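Local coordinates for protein acetylxylan esterase / glucomannan deacetylase (Cellvibrio japonicus, PDB 2W9X) that removes acetyl groups from plant cell wall polysaccharides, deacetylating xylan and, with a large preference, glucomannan, at residues Ile202-Asn207 with Asp255-Lys260; Asp268-Tyr273 with Ala302-Lys307; Gln238-Gly243 with Ala287-Met292; Arg163-Glu168 with Ser331-His336. All coordinates share one frame; numbering follows the deposited sequence.

Contact 1: residues Ile202-Asn207 with Asp255-Lys260; sequences IVRNYN and DNERWK
R204 and E257 form the ionic part of this loop-to-loop contact, a side-on, two-point salt bridge. R204 NE donates to E257 OE2 at 2.7 Å, nearly straight at 167°, while R204 NH2 meets the syn lone pair of E257 OE1, also at 2.7 Å. Guanidinium and carboxylate lie nearly coplanar, 21° apart, and each oxygen has its own nitrogen. A second bond to E257 OE1 comes from the backbone N of N254, and T251 takes R204 NH1. Apolar packing runs beside the bridge: CB of R204 lies 3.6 Å from W259 CH2, with CG and CD following past CZ3, and V203 CG2 rests 4.0 Å from W259 CZ2. D268 OD2 takes the indole NE1 and holds R258 NH1 in a salt bridge; a water is a further partner of NH1, donating to V203 O. The pair joins the loop after strand 191-196 to the one before helix 262-283, within the SGNH-type (GDSL) hydrolase domain, where R204 lies about 7 Å, side chain to side chain, from N247, a probable oxyanion stabiliser.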
loop_
_atom_site.group_PDB
_atom_site.type_symbol
_atom_site.label_atom_id
_atom_site.label_comp_id
_atom_site.label_asym_id
_atom_site.label_seq_id
_atom_site.Cartn_x
_atom_site.Cartn_y
_atom_site.Cartn_z
ATOM N N ILE B 202 -16.850 -7.534 -8.339
ATOM C CA ILE B 202 -17.151 -7.721 -6.893
ATOM C C ILE B 202 -18.632 -8.009 -6.621
ATOM O O ILE B 202 -18.966 -8.977 -5.917
ATOM C CB ILE B 202 -16.683 -6.483 -6.055
ATOM C CG1 ILE B 202 -15.156 -6.354 -6.096
ATOM C CG2 ILE B 202 -17.228 -6.508 -4.604
ATOM C CD1 ILE B 202 -14.386 -7.515 -5.496
ATOM N N VAL B 203 -19.520 -7.161 -7.155
ATOM C CA VAL B 203 -20.973 -7.349 -6.989
ATOM C C VAL B 203 -21.694 -7.291 -8.327
ATOM O O VAL B 203 -22.766 -7.890 -8.493
ATOM C CB VAL B 203 -21.646 -6.291 -6.026
ATOM C CG1 VAL B 203 -21.222 -6.506 -4.563
ATOM C CG2 VAL B 203 -21.387 -4.845 -6.482
ATOM N N ARG B 204 -21.104 -6.550 -9.264
ATOM C CA ARG B 204 -21.753 -6.266 -10.554
ATOM C C ARG B 204 -20.836 -6.712 -11.688
ATOM O O ARG B 204 -19.655 -6.407 -11.686
ATOM C CB ARG B 204 -22.099 -4.775 -10.670
ATOM C CG ARG B 204 -22.835 -4.403 -11.954
ATOM C CD ARG B 204 -23.186 -2.937 -11.946
ATOM N NE ARG B 204 -23.989 -2.649 -13.121
ATOM C CZ ARG B 204 -23.553 -1.986 -14.187
ATOM N NH1 ARG B 204 -22.325 -1.484 -14.205
ATOM N NH2 ARG B 204 -24.370 -1.809 -15.232
ATOM N N ASN B 205 -21.371 -7.456 -12.654
ATOM C CA ASN B 205 -20.546 -7.961 -13.764
ATOM C C ASN B 205 -20.709 -7.078 -15.003
ATOM O O ASN B 205 -21.528 -6.160 -14.985
ATOM C CB ASN B 205 -20.933 -9.417 -14.053
ATOM C CG ASN B 205 -20.952 -10.271 -12.791
ATOM O OD1 ASN B 205 -19.996 -10.264 -12.011
ATOM N ND2 ASN B 205 -22.031 -11.021 -12.595
ATOM N N TYR B 206 -19.970 -7.366 -16.082
ATOM C CA TYR B 206 -20.041 -6.533 -17.287
ATOM C C TYR B 206 -21.472 -6.202 -17.737
ATOM O O TYR B 206 -22.265 -7.101 -18.034
ATOM C CB TYR B 206 -19.278 -7.123 -18.475
ATOM C CG TYR B 206 -19.333 -6.174 -19.647
ATOM C CD1 TYR B 206 -18.640 -4.967 -19.608
ATOM C CD2 TYR B 206 -20.106 -6.454 -20.776
ATOM C CE1 TYR B 206 -18.692 -4.077 -20.668
ATOM C CE2 TYR B 206 -20.159 -5.558 -21.851
ATOM C CZ TYR B 206 -19.459 -4.364 -21.770
ATOM O OH TYR B 206 -19.488 -3.446 -22.807
ATOM N N ASN B 207 -21.775 -4.905 -17.803
ATOM C CA ASN B 207 -23.109 -4.414 -18.170
ATOM C C ASN B 207 -24.282 -5.087 -17.427
ATOM O O ASN B 207 -25.376 -5.282 -17.994
ATOM C CB ASN B 207 -23.316 -4.448 -19.696
ATOM C CG ASN B 207 -24.565 -3.692 -20.125
ATOM O OD1 ASN B 207 -24.897 -2.634 -19.564
ATOM N ND2 ASN B 207 -25.287 -4.247 -21.090
ATOM N N ASP B 255 -32.024 -0.071 -16.123
ATOM C CA ASP B 255 -33.219 0.096 -15.305
ATOM C C ASP B 255 -33.556 -1.150 -14.492
ATOM O O ASP B 255 -34.083 -1.040 -13.395
ATOM C CB ASP B 255 -34.431 0.442 -16.196
ATOM C CG ASP B 255 -34.343 1.846 -16.810
ATOM O OD1 ASP B 255 -33.719 2.745 -16.190
ATOM O OD2 ASP B 255 -34.916 2.040 -17.912
ATOM N N ASN B 256 -33.264 -2.332 -15.032
ATOM C CA ASN B 256 -33.666 -3.582 -14.389
ATOM C C ASN B 256 -32.696 -4.133 -13.329
ATOM O O ASN B 256 -32.926 -5.205 -12.776
ATOM C CB ASN B 256 -33.994 -4.649 -15.447
ATOM C CG ASN B 256 -32.779 -5.066 -16.268
ATOM O OD1 ASN B 256 -31.690 -4.515 -16.126
ATOM N ND2 ASN B 256 -32.969 -6.055 -17.133
ATOM N N GLU B 257 -31.629 -3.395 -13.038
ATOM C CA GLU B 257 -30.596 -3.829 -12.090
ATOM C C GLU B 257 -30.971 -3.472 -10.651
ATOM O O GLU B 257 -31.762 -2.556 -10.423
ATOM C CB GLU B 257 -29.258 -3.208 -12.459
ATOM C CG GLU B 257 -28.751 -3.621 -13.843
ATOM C CD GLU B 257 -27.285 -3.274 -14.068
ATOM O OE1 GLU B 257 -26.988 -2.480 -14.985
ATOM O OE2 GLU B 257 -26.423 -3.808 -13.341
ATOM N N ARG B 258 -30.396 -4.186 -9.682
ATOM C CA ARG B 258 -30.864 -4.067 -8.294
ATOM C C ARG B 258 -30.400 -2.778 -7.611
ATOM O O ARG B 258 -31.066 -2.290 -6.703
ATOM C CB ARG B 258 -30.516 -5.310 -7.468
ATOM C CG ARG B 258 -29.028 -5.595 -7.321
ATOM C CD ARG B 258 -28.842 -6.887 -6.561
ATOM N NE ARG B 258 -27.443 -7.126 -6.217
ATOM C CZ ARG B 258 -26.895 -6.850 -5.031
ATOM N NH1 ARG B 258 -25.608 -7.132 -4.817
ATOM N NH2 ARG B 258 -27.636 -6.319 -4.048
ATOM N N TRP B 259 -29.281 -2.219 -8.070
ATOM C CA TRP B 259 -28.837 -0.898 -7.617
ATOM C C TRP B 259 -29.573 0.160 -8.419
ATOM O O TRP B 259 -29.543 0.133 -9.654
ATOM C CB TRP B 259 -27.331 -0.747 -7.815
ATOM C CG TRP B 259 -26.573 -1.972 -7.409
ATOM C CD1 TRP B 259 -26.065 -2.252 -6.167
ATOM C CD2 TRP B 259 -26.245 -3.094 -8.238
ATOM N NE1 TRP B 259 -25.435 -3.469 -6.176
ATOM C CE2 TRP B 259 -25.540 -4.015 -7.430
ATOM C CE3 TRP B 259 -26.501 -3.423 -9.585
ATOM C CZ2 TRP B 259 -25.073 -5.237 -7.920
ATOM C CZ3 TRP B 259 -26.027 -4.635 -10.076
ATOM C CH2 TRP B 259 -25.314 -5.525 -9.243
ATOM N N LYS B 260 -30.236 1.080 -7.719
ATOM C CA LYS B 260 -31.056 2.108 -8.364
ATOM C C LYS B 260 -30.377 3.473 -8.477
ATOM O O LYS B 260 -30.889 4.377 -9.149
ATOM C CB LYS B 260 -32.409 2.243 -7.643
ATOM C CG LYS B 260 -33.233 0.968 -7.637
ATOM C CD LYS B 260 -33.429 0.434 -9.055
ATOM C CE LYS B 260 -34.212 -0.866 -9.068
ATOM N NZ LYS B 260 -34.243 -1.410 -10.452
HETATM O O HOH W 1 -24.144 -9.268 -6.517
#

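Contact 2: residues Asp268-Tyr273 with Ala302-Lys307; sequences DYVANY and AEQVGK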
loop_
_atom_site.group_PDB
_atom_site.type_symbol
_atom_site.label_atom_id
_atom_site.label_comp_id
_atom_site.label_asym_id
_atom_site.label_seq_id
_atom_site.Cartn_x
_atom_site.Cartn_y
_atom_site.Cartn_z
ATOM N N ASP B 268 -22.410 -0.895 -2.077
ATOM C CA ASP B 268 -22.488 -2.352 -2.117
ATOM C C ASP B 268 -21.159 -2.982 -2.563
ATOM O O ASP B 268 -20.739 -3.998 -1.999
ATOM C CB ASP B 268 -23.640 -2.776 -3.034
ATOM C CG ASP B 268 -23.976 -4.253 -2.926
ATOM O OD1 ASP B 268 -23.906 -4.810 -1.812
ATOM O OD2 ASP B 268 -24.345 -4.855 -3.956
ATOM N N TYR B 269 -20.495 -2.364 -3.547
ATOM C CA TYR B 269 -19.168 -2.772 -3.978
ATOM C C TYR B 269 -18.186 -2.686 -2.812
ATOM O O TYR B 269 -17.431 -3.628 -2.566
ATOM C CB TYR B 269 -18.679 -1.888 -5.147
ATOM C CG TYR B 269 -17.236 -2.113 -5.592
ATOM C CD1 TYR B 269 -16.931 -3.015 -6.618
ATOM C CD2 TYR B 269 -16.177 -1.395 -5.016
ATOM C CE1 TYR B 269 -15.604 -3.213 -7.050
ATOM C CE2 TYR B 269 -14.870 -1.589 -5.436
ATOM C CZ TYR B 269 -14.591 -2.494 -6.453
ATOM O OH TYR B 269 -13.304 -2.685 -6.842
ATOM N N VAL B 270 -18.181 -1.559 -2.108
ATOM C CA VAL B 270 -17.186 -1.356 -1.050
ATOM C C VAL B 270 -17.379 -2.391 0.082
ATOM O O VAL B 270 -16.402 -3.024 0.514
ATOM C CB VAL B 270 -17.121 0.122 -0.517
ATOM C CG1 VAL B 270 -16.274 0.214 0.745
ATOM C CG2 VAL B 270 -16.560 1.075 -1.577
ATOM N N ALA B 271 -18.629 -2.577 0.525
ATOM C CA ALA B 271 -18.944 -3.483 1.635
ATOM C C ALA B 271 -18.527 -4.924 1.327
ATOM O O ALA B 271 -17.932 -5.594 2.157
ATOM C CB ALA B 271 -20.440 -3.421 1.994
ATOM N N ASN B 272 -18.852 -5.397 0.132
ATOM C CA ASN B 272 -18.522 -6.760 -0.241
ATOM C C ASN B 272 -17.051 -7.019 -0.491
ATOM O O ASN B 272 -16.543 -8.094 -0.164
ATOM C CB ASN B 272 -19.354 -7.187 -1.435
ATOM C CG ASN B 272 -20.702 -7.658 -1.011
ATOM O OD1 ASN B 272 -20.851 -8.808 -0.615
ATOM N ND2 ASN B 272 -21.683 -6.758 -1.017
ATOM N N TYR B 273 -16.367 -6.038 -1.062
ATOM C CA TYR B 273 -14.924 -6.150 -1.255
ATOM C C TYR B 273 -14.244 -6.242 0.116
ATOM O O TYR B 273 -13.389 -7.099 0.326
ATOM C CB TYR B 273 -14.390 -4.948 -2.036
ATOM C CG TYR B 273 -13.126 -5.196 -2.837
ATOM C CD1 TYR B 273 -12.850 -4.432 -3.975
ATOM C CD2 TYR B 273 -12.196 -6.181 -2.460
ATOM C CE1 TYR B 273 -11.684 -4.623 -4.716
ATOM C CE2 TYR B 273 -11.027 -6.394 -3.203
ATOM C CZ TYR B 273 -10.779 -5.608 -4.323
ATOM O OH TYR B 273 -9.639 -5.804 -5.062
ATOM N N ALA B 302 -10.633 3.269 -9.325
ATOM C CA ALA B 302 -9.555 3.525 -8.361
ATOM C C ALA B 302 -10.102 4.138 -7.062
ATOM O O ALA B 302 -9.674 3.773 -5.960
ATOM C CB ALA B 302 -8.479 4.427 -8.984
ATOM N N GLU B 303 -11.038 5.080 -7.182
ATOM C CA GLU B 303 -11.589 5.730 -5.997
ATOM C C GLU B 303 -12.303 4.770 -5.044
ATOM O O GLU B 303 -12.128 4.877 -3.823
ATOM C CB GLU B 303 -12.511 6.912 -6.340
ATOM C CG GLU B 303 -13.092 7.520 -5.019
ATOM C CD GLU B 303 -13.494 8.974 -5.127
ATOM O OE1 GLU B 303 -12.646 9.819 -5.510
ATOM O OE2 GLU B 303 -14.657 9.275 -4.801
ATOM N N GLN B 304 -13.096 3.837 -5.584
ATOM C CA GLN B 304 -13.824 2.912 -4.710
ATOM C C GLN B 304 -12.868 1.973 -4.014
ATOM O O GLN B 304 -13.065 1.643 -2.850
ATOM C CB GLN B 304 -14.893 2.100 -5.448
ATOM C CG GLN B 304 -15.882 2.924 -6.291
ATOM C CD GLN B 304 -16.334 4.209 -5.617
ATOM O OE1 GLN B 304 -16.827 4.191 -4.489
ATOM N NE2 GLN B 304 -16.156 5.333 -6.304
ATOM N N VAL B 305 -11.840 1.539 -4.737
ATOM C CA VAL B 305 -10.795 0.713 -4.152
ATOM C C VAL B 305 -10.036 1.468 -3.036
ATOM O O VAL B 305 -9.671 0.855 -2.022
ATOM C CB VAL B 305 -9.879 0.104 -5.249
ATOM C CG1 VAL B 305 -8.722 -0.676 -4.655
ATOM C CG2 VAL B 305 -10.724 -0.817 -6.155
ATOM N N GLY B 306 -9.828 2.780 -3.208
ATOM C CA GLY B 306 -9.224 3.601 -2.143
ATOM C C GLY B 306 -10.035 3.553 -0.849
ATOM O O GLY B 306 -9.469 3.502 0.267
ATOM N N LYS B 307 -11.362 3.541 -1.000
ATOM C CA LYS B 307 -12.292 3.472 0.140
ATOM C C LYS B 307 -12.225 2.092 0.804
ATOM O O LYS B 307 -12.302 1.987 2.034
ATOM C CB LYS B 307 -13.731 3.727 -0.305
ATOM C CG LYS B 307 -14.060 5.122 -0.866
ATOM C CD LYS B 307 -15.550 5.130 -1.293
ATOM C CE LYS B 307 -15.949 6.329 -2.155
ATOM N NZ LYS B 307 -17.387 6.205 -2.624
#
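Y269 and V305 make the shortest approach between the two segments, with V305 CG2 3.3 Å from Y269 OH, near the plane of the ring. The same tyrosine also lies against Q304, whose CB sits 3.7 Å from Y269 CE2. One turn on, Y273 brings CE1 to 4.2 Å from V305 CG2, so that this single methyl is shared by two aromatic side chains. V270 makes a second patch of contact: its CG2 reaches Q304 O at 3.8 Å and K307 CB at 4.1 Å.

A second shell sets these groups in place. Y269 CG is anti to the backbone N (chi1 174°), the ring beyond it meets Q304 and V305, and the phenol is tied by a hydrogen bond to L244 O. On the other helix, K307 NZ donates to Q304 OE1 at 2.8 Å, in the carbonyl plane and on a lone pair, while Q304 NE2 bonds to E300 O; the amide is thus held at both ends. The axes of the two short segments approach to 9.5 Å, their N-to-C directions 46° apart. Helices 262-283 and 300-314 pack side by side here, with Y273 and V305 also resting on L291 of strand 288-294 and F249 of helix 246-249 meeting Y269 edge-to-face.

Contact 3: residues Gln238-Gly243 with Ala287-Met292; sequences QVIVIG and AQFILM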
loop_
_atom_site.group_PDB
_atom_site.type_symbol
_atom_site.label_atom_id
_atom_site.label_comp_id
_atom_site.label_asym_id
_atom_site.label_seq_id
_atom_site.Cartn_x
_atom_site.Cartn_y
_atom_site.Cartn_z
ATOM N N GLN B 238 1.298 -16.311 0.461
ATOM C CA GLN B 238 1.794 -15.162 1.201
ATOM C C GLN B 238 1.298 -13.869 0.572
ATOM O O GLN B 238 1.171 -12.854 1.259
ATOM C CB GLN B 238 3.325 -15.142 1.258
ATOM C CG GLN B 238 3.950 -16.294 2.033
ATOM C CD GLN B 238 4.472 -17.389 1.128
ATOM O OE1 GLN B 238 4.018 -17.555 -0.007
ATOM N NE2 GLN B 238 5.449 -18.134 1.620
ATOM N N VAL B 239 1.045 -13.911 -0.739
ATOM C CA VAL B 239 0.572 -12.744 -1.501
ATOM C C VAL B 239 -0.695 -13.072 -2.277
ATOM O O VAL B 239 -0.785 -14.113 -2.951
ATOM C CB VAL B 239 1.649 -12.171 -2.472
ATOM C CG1 VAL B 239 1.136 -10.894 -3.165
ATOM C CG2 VAL B 239 2.932 -11.885 -1.731
ATOM N N ILE B 240 -1.683 -12.183 -2.145
ATOM C CA ILE B 240 -2.931 -12.284 -2.901
ATOM C C ILE B 240 -3.210 -10.975 -3.659
ATOM O O ILE B 240 -3.339 -9.908 -3.042
ATOM C CB ILE B 240 -4.136 -12.655 -1.998
ATOM C CG1 ILE B 240 -3.854 -13.959 -1.234
ATOM C CG2 ILE B 240 -5.402 -12.750 -2.842
ATOM C CD1 ILE B 240 -4.957 -14.394 -0.210
ATOM N N VAL B 241 -3.290 -11.072 -4.983
ATOM C CA VAL B 241 -3.488 -9.912 -5.843
ATOM C C VAL B 241 -4.896 -9.991 -6.412
ATOM O O VAL B 241 -5.239 -10.937 -7.136
ATOM C CB VAL B 241 -2.433 -9.850 -6.984
ATOM C CG1 VAL B 241 -2.641 -8.597 -7.878
ATOM C CG2 VAL B 241 -1.026 -9.866 -6.396
ATOM N N ILE B 242 -5.706 -9.002 -6.072
ATOM C CA ILE B 242 -7.098 -8.976 -6.504
ATOM C C ILE B 242 -7.281 -7.800 -7.458
ATOM O O ILE B 242 -6.990 -6.663 -7.113
ATOM C CB ILE B 242 -8.095 -8.870 -5.313
ATOM C CG1 ILE B 242 -7.744 -9.902 -4.230
ATOM C CG2 ILE B 242 -9.558 -9.032 -5.840
ATOM C CD1 ILE B 242 -8.535 -9.763 -2.893
ATOM N N GLY B 243 -7.758 -8.081 -8.658
ATOM C CA GLY B 243 -8.045 -7.020 -9.639
ATOM C C GLY B 243 -9.500 -7.162 -10.049
ATOM O O GLY B 243 -9.800 -7.936 -10.951
ATOM N N ALA B 287 -1.390 -13.990 4.636
ATOM C CA ALA B 287 -1.598 -13.338 3.338
ATOM C C ALA B 287 -1.524 -11.820 3.403
ATOM O O ALA B 287 -2.128 -11.185 4.264
ATOM C CB ALA B 287 -2.924 -13.764 2.742
ATOM N N GLN B 288 -0.755 -11.251 2.480
ATOM C CA GLN B 288 -0.710 -9.814 2.286
ATOM C C GLN B 288 -1.358 -9.491 0.936
ATOM O O GLN B 288 -1.122 -10.186 -0.062
ATOM C CB GLN B 288 0.734 -9.304 2.416
ATOM C CG GLN B 288 1.353 -9.704 3.759
ATOM C CD GLN B 288 2.667 -9.010 4.067
ATOM O OE1 GLN B 288 2.764 -7.777 4.024
ATOM N NE2 GLN B 288 3.685 -9.801 4.404
ATOM N N PHE B 289 -2.202 -8.460 0.928
ATOM C CA PHE B 289 -3.139 -8.219 -0.164
ATOM C C PHE B 289 -2.729 -7.011 -1.006
ATOM O O PHE B 289 -2.281 -5.991 -0.480
ATOM C CB PHE B 289 -4.564 -8.005 0.383
ATOM C CG PHE B 289 -5.140 -9.212 1.094
ATOM C CD1 PHE B 289 -5.817 -10.192 0.391
ATOM C CD2 PHE B 289 -4.998 -9.360 2.480
ATOM C CE1 PHE B 289 -6.349 -11.309 1.061
ATOM C CE2 PHE B 289 -5.533 -10.455 3.149
ATOM C CZ PHE B 289 -6.201 -11.434 2.438
ATOM N N ILE B 290 -2.880 -7.147 -2.319
ATOM C CA ILE B 290 -2.652 -6.036 -3.244
ATOM C C ILE B 290 -3.896 -5.863 -4.101
ATOM O O ILE B 290 -4.269 -6.756 -4.846
ATOM C CB ILE B 290 -1.407 -6.247 -4.123
ATOM C CG1 ILE B 290 -0.143 -6.350 -3.249
ATOM C CG2 ILE B 290 -1.255 -5.094 -5.146
ATOM C CD1 ILE B 290 1.120 -6.699 -4.015
ATOM N N LEU B 291 -4.524 -4.697 -3.996
ATOM C CA LEU B 291 -5.737 -4.428 -4.753
ATOM C C LEU B 291 -5.358 -3.588 -5.957
ATOM O O LEU B 291 -4.900 -2.455 -5.809
ATOM C CB LEU B 291 -6.785 -3.735 -3.866
ATOM C CG LEU B 291 -7.036 -4.398 -2.501
ATOM C CD1 LEU B 291 -8.341 -3.860 -1.882
ATOM C CD2 LEU B 291 -7.083 -5.955 -2.568
ATOM N N MET B 292 -5.503 -4.179 -7.135
ATOM C CA MET B 292 -4.900 -3.661 -8.363
ATOM C C MET B 292 -5.970 -3.268 -9.384
ATOM O O MET B 292 -6.813 -4.089 -9.730
ATOM C CB MET B 292 -3.977 -4.753 -8.924
ATOM C CG MET B 292 -3.287 -4.423 -10.231
ATOM S SD MET B 292 -2.039 -5.687 -10.497
ATOM C CE MET B 292 -1.442 -5.160 -12.096
#
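I240 and F289 form the tightly packed part of this pair of parallel strands: the two side chains lie side by side and point the same way, with I240 CD1 3.6 Å from F289 CE1. That methyl is also 3.6 Å from A287 CB. A chi2 of 176° on I240 extends the chain and carries CD1 to both. Further along the same face, I242 CD1 meets L291 CD2 at 4.1 Å. Helix 262-283 packs on this face: I242 meets Y273 and V277, F289 meets L280, and L291 meets Y273.

The other face, bearing V239, V241, Q288 and I290, is looser across the pair. V239 CG1 and I290 CD1 stand 4.3 Å apart, V241 CG1 touches M292 SD at 4.0 Å, and partly exposed Q288 brings its CB and CG only to the carbonyl O of Q238. Between the two faces, within the sheet, runs a ladder of five backbone hydrogen bonds, from Q288 N to Q238 O at one end to M292 N to I242 O at the other.

Strand 239-243 is also bonded to strand 144-149, and strand 288-294 packs against strand 320-325. Together with helix 262-283, which links them in sequence, the two strands make a beta-alpha-beta crossover in the central parallel sheet of the SGNH hydrolase fold.

Contact 4: residues Arg163-Glu168 with Ser331-His336; sequences RECTDE and SGCHWH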
loop_
_atom_site.group_PDB
_atom_site.type_symbol
_atom_site.label_atom_id
_atom_site.label_comp_id
_atom_site.label_asym_id
_atom_site.label_seq_id
_atom_site.Cartn_x
_atom_site.Cartn_y
_atom_site.Cartn_z
ATOM N N ARG B 163 -7.988 -6.142 -32.464
ATOM C CA ARG B 163 -8.987 -5.841 -31.448
ATOM C C ARG B 163 -10.356 -6.368 -31.858
ATOM O O ARG B 163 -11.273 -6.403 -31.042
ATOM C CB ARG B 163 -9.042 -4.339 -31.191
ATOM C CG ARG B 163 -7.813 -3.789 -30.500
ATOM C CD ARG B 163 -8.064 -2.348 -30.063
ATOM N NE ARG B 163 -6.930 -1.733 -29.366
ATOM C CZ ARG B 163 -6.087 -0.857 -29.911
ATOM N NH1 ARG B 163 -6.210 -0.488 -31.181
ATOM N NH2 ARG B 163 -5.105 -0.350 -29.181
ATOM N N GLU B 164 -10.493 -6.743 -33.133
ATOM C CA GLU B 164 -11.686 -7.420 -33.619
ATOM C C GLU B 164 -11.427 -8.922 -33.549
ATOM O O GLU B 164 -10.483 -9.426 -34.147
ATOM C CB GLU B 164 -12.012 -6.996 -35.057
ATOM N N CYS B 165 -12.253 -9.623 -32.775
ATOM C CA CYS B 165 -12.117 -11.059 -32.600
ATOM C C CYS B 165 -13.494 -11.672 -32.518
ATOM O O CYS B 165 -14.313 -11.262 -31.692
ATOM C CB CYS B 165 -11.377 -11.386 -31.298
ATOM S SG CYS B 165 -9.798 -10.560 -31.070
ATOM N N THR B 166 -13.736 -12.661 -33.371
ATOM C CA THR B 166 -14.864 -13.572 -33.187
ATOM C C THR B 166 -14.683 -14.349 -31.868
ATOM O O THR B 166 -13.623 -14.281 -31.233
ATOM C CB THR B 166 -14.941 -14.575 -34.340
ATOM O OG1 THR B 166 -13.752 -15.373 -34.354
ATOM C CG2 THR B 166 -15.076 -13.858 -35.678
ATOM N N ASP B 167 -15.701 -15.095 -31.455
ATOM C CA ASP B 167 -15.567 -15.936 -30.266
ATOM C C ASP B 167 -14.440 -16.975 -30.381
ATOM O O ASP B 167 -13.720 -17.215 -29.416
ATOM C CB ASP B 167 -16.906 -16.598 -29.920
ATOM C CG ASP B 167 -17.898 -15.621 -29.313
ATOM O OD1 ASP B 167 -17.496 -14.498 -28.927
ATOM O OD2 ASP B 167 -19.088 -15.986 -29.213
ATOM N N GLU B 168 -14.292 -17.582 -31.558
ATOM C CA GLU B 168 -13.227 -18.552 -31.813
ATOM C C GLU B 168 -11.819 -17.936 -31.772
ATOM O O GLU B 168 -10.877 -18.548 -31.270
ATOM C CB GLU B 168 -13.478 -19.242 -33.156
ATOM C CG GLU B 168 -12.350 -20.146 -33.627
ATOM N N SER B 331 -4.275 -3.382 -26.883
ATOM C CA SER B 331 -4.383 -3.827 -28.284
ATOM C C SER B 331 -4.869 -5.276 -28.474
ATOM O O SER B 331 -4.956 -5.739 -29.602
ATOM C CB SER B 331 -3.059 -3.591 -29.038
ATOM O OG SER B 331 -2.095 -4.533 -28.609
ATOM N N GLY B 332 -5.201 -5.968 -27.378
ATOM C CA GLY B 332 -5.780 -7.314 -27.455
ATOM C C GLY B 332 -7.260 -7.272 -27.774
ATOM O O GLY B 332 -7.820 -6.188 -27.930
ATOM N N CYS B 333 -7.905 -8.439 -27.853
ATOM C CA CYS B 333 -9.318 -8.483 -28.271
ATOM C C CYS B 333 -10.171 -7.503 -27.474
ATOM O O CYS B 333 -10.101 -7.467 -26.250
ATOM C CB CYS B 333 -9.923 -9.875 -28.108
ATOM S SG CYS B 333 -9.273 -11.131 -29.197
ATOM N N HIS B 334 -10.995 -6.741 -28.195
ATOM C CA HIS B 334 -11.982 -5.844 -27.593
ATOM C C HIS B 334 -11.357 -4.874 -26.602
ATOM O O HIS B 334 -11.886 -4.676 -25.505
ATOM C CB HIS B 334 -13.121 -6.652 -26.944
ATOM C CG HIS B 334 -13.672 -7.722 -27.839
ATOM N ND1 HIS B 334 -14.047 -8.962 -27.371
ATOM C CD2 HIS B 334 -13.895 -7.740 -29.176
ATOM C CE1 HIS B 334 -14.479 -9.703 -28.380
ATOM N NE2 HIS B 334 -14.391 -8.986 -29.489
ATOM N N TRP B 335 -10.228 -4.274 -26.996
ATOM C CA TRP B 335 -9.538 -3.277 -26.161
ATOM C C TRP B 335 -9.143 -3.840 -24.765
ATOM O O TRP B 335 -9.279 -3.157 -23.749
ATOM C CB TRP B 335 -10.346 -1.956 -26.064
ATOM C CG TRP B 335 -10.471 -1.266 -27.436
ATOM C CD1 TRP B 335 -11.380 -1.555 -28.415
ATOM C CD2 TRP B 335 -9.620 -0.242 -27.967
ATOM N NE1 TRP B 335 -11.150 -0.771 -29.527
ATOM C CE2 TRP B 335 -10.083 0.053 -29.273
ATOM C CE3 TRP B 335 -8.514 0.463 -27.462
ATOM C CZ2 TRP B 335 -9.461 1.012 -30.099
ATOM C CZ3 TRP B 335 -7.907 1.420 -28.264
ATOM C CH2 TRP B 335 -8.374 1.680 -29.580
ATOM N N HIS B 336 -8.634 -5.077 -24.740
ATOM C CA HIS B 336 -8.065 -5.651 -23.514
ATOM C C HIS B 336 -6.523 -5.589 -23.493
ATOM O O HIS B 336 -5.898 -5.414 -24.525
ATOM C CB HIS B 336 -8.563 -7.087 -23.277
ATOM C CG HIS B 336 -9.950 -7.160 -22.729
ATOM N ND1 HIS B 336 -11.063 -6.818 -23.470
ATOM C CD2 HIS B 336 -10.409 -7.558 -21.520
ATOM C CE1 HIS B 336 -12.144 -6.991 -22.729
ATOM N NE2 HIS B 336 -11.775 -7.451 -21.549
HETATM O O HOH W 2 -14.737 -8.264 -32.347
#
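R163 crosses W335 obliquely, its guanidinium flat on the indole, and its side chain can be followed outward. CB comes first, 3.9 Å from G332 O, and CG is nearer to that oxygen at 3.5 Å. With chi2 at -170° the chain stays extended, bringing CD over the five-membered ring of W335 in a CH-pi contact, 3.3 Å from its centroid. NE lies over CD2 and CE3, and CZ settles 3.5 Å over the centroid of the six-membered ring in a cation-pi stack, the two planes only 6° apart. S331 CB covers the opposite guanidinium face, while Y330 O and D329 O take NE and NH2, fixing the rotation of the group.

Apart from this stack, the disulfide C165-C333 joins the segments covalently. R163 O accepts from H334 N at 2.9 Å; H334 NE2 makes a bent bond to C165 O at 3.2 Å, and ND1 is held by Y156 OH. The disulfide thus ties the approach to helix 167-173 to the loop between strand 320-325 and helix 339-354, which carries H336, probably raising the nucleophilicity of S151, the inferred nucleophile; L170 and T173 pack on C333.

All four contacts belong to the hydrolase domain, yet their chemistry follows their depth. Contact 3 is core, a strand pair in the parallel sheet held by backbone bonds and aliphatic packing. Contact 2 is the buried helical layer on that sheet: Y273 and V305 reach L291, and helix 262-283 serves both. Contact 1 extends this layer to the loops, touching contact 2 where D268 accepts from R258 and W259; it adds a buried ion pair to apolar packing, where contact 2 is largely apolar. Contact 4, partly buried and touching none of the others, relies on a covalent crosslink and a cation-pi stack, and closes a sequence span that contains the other three.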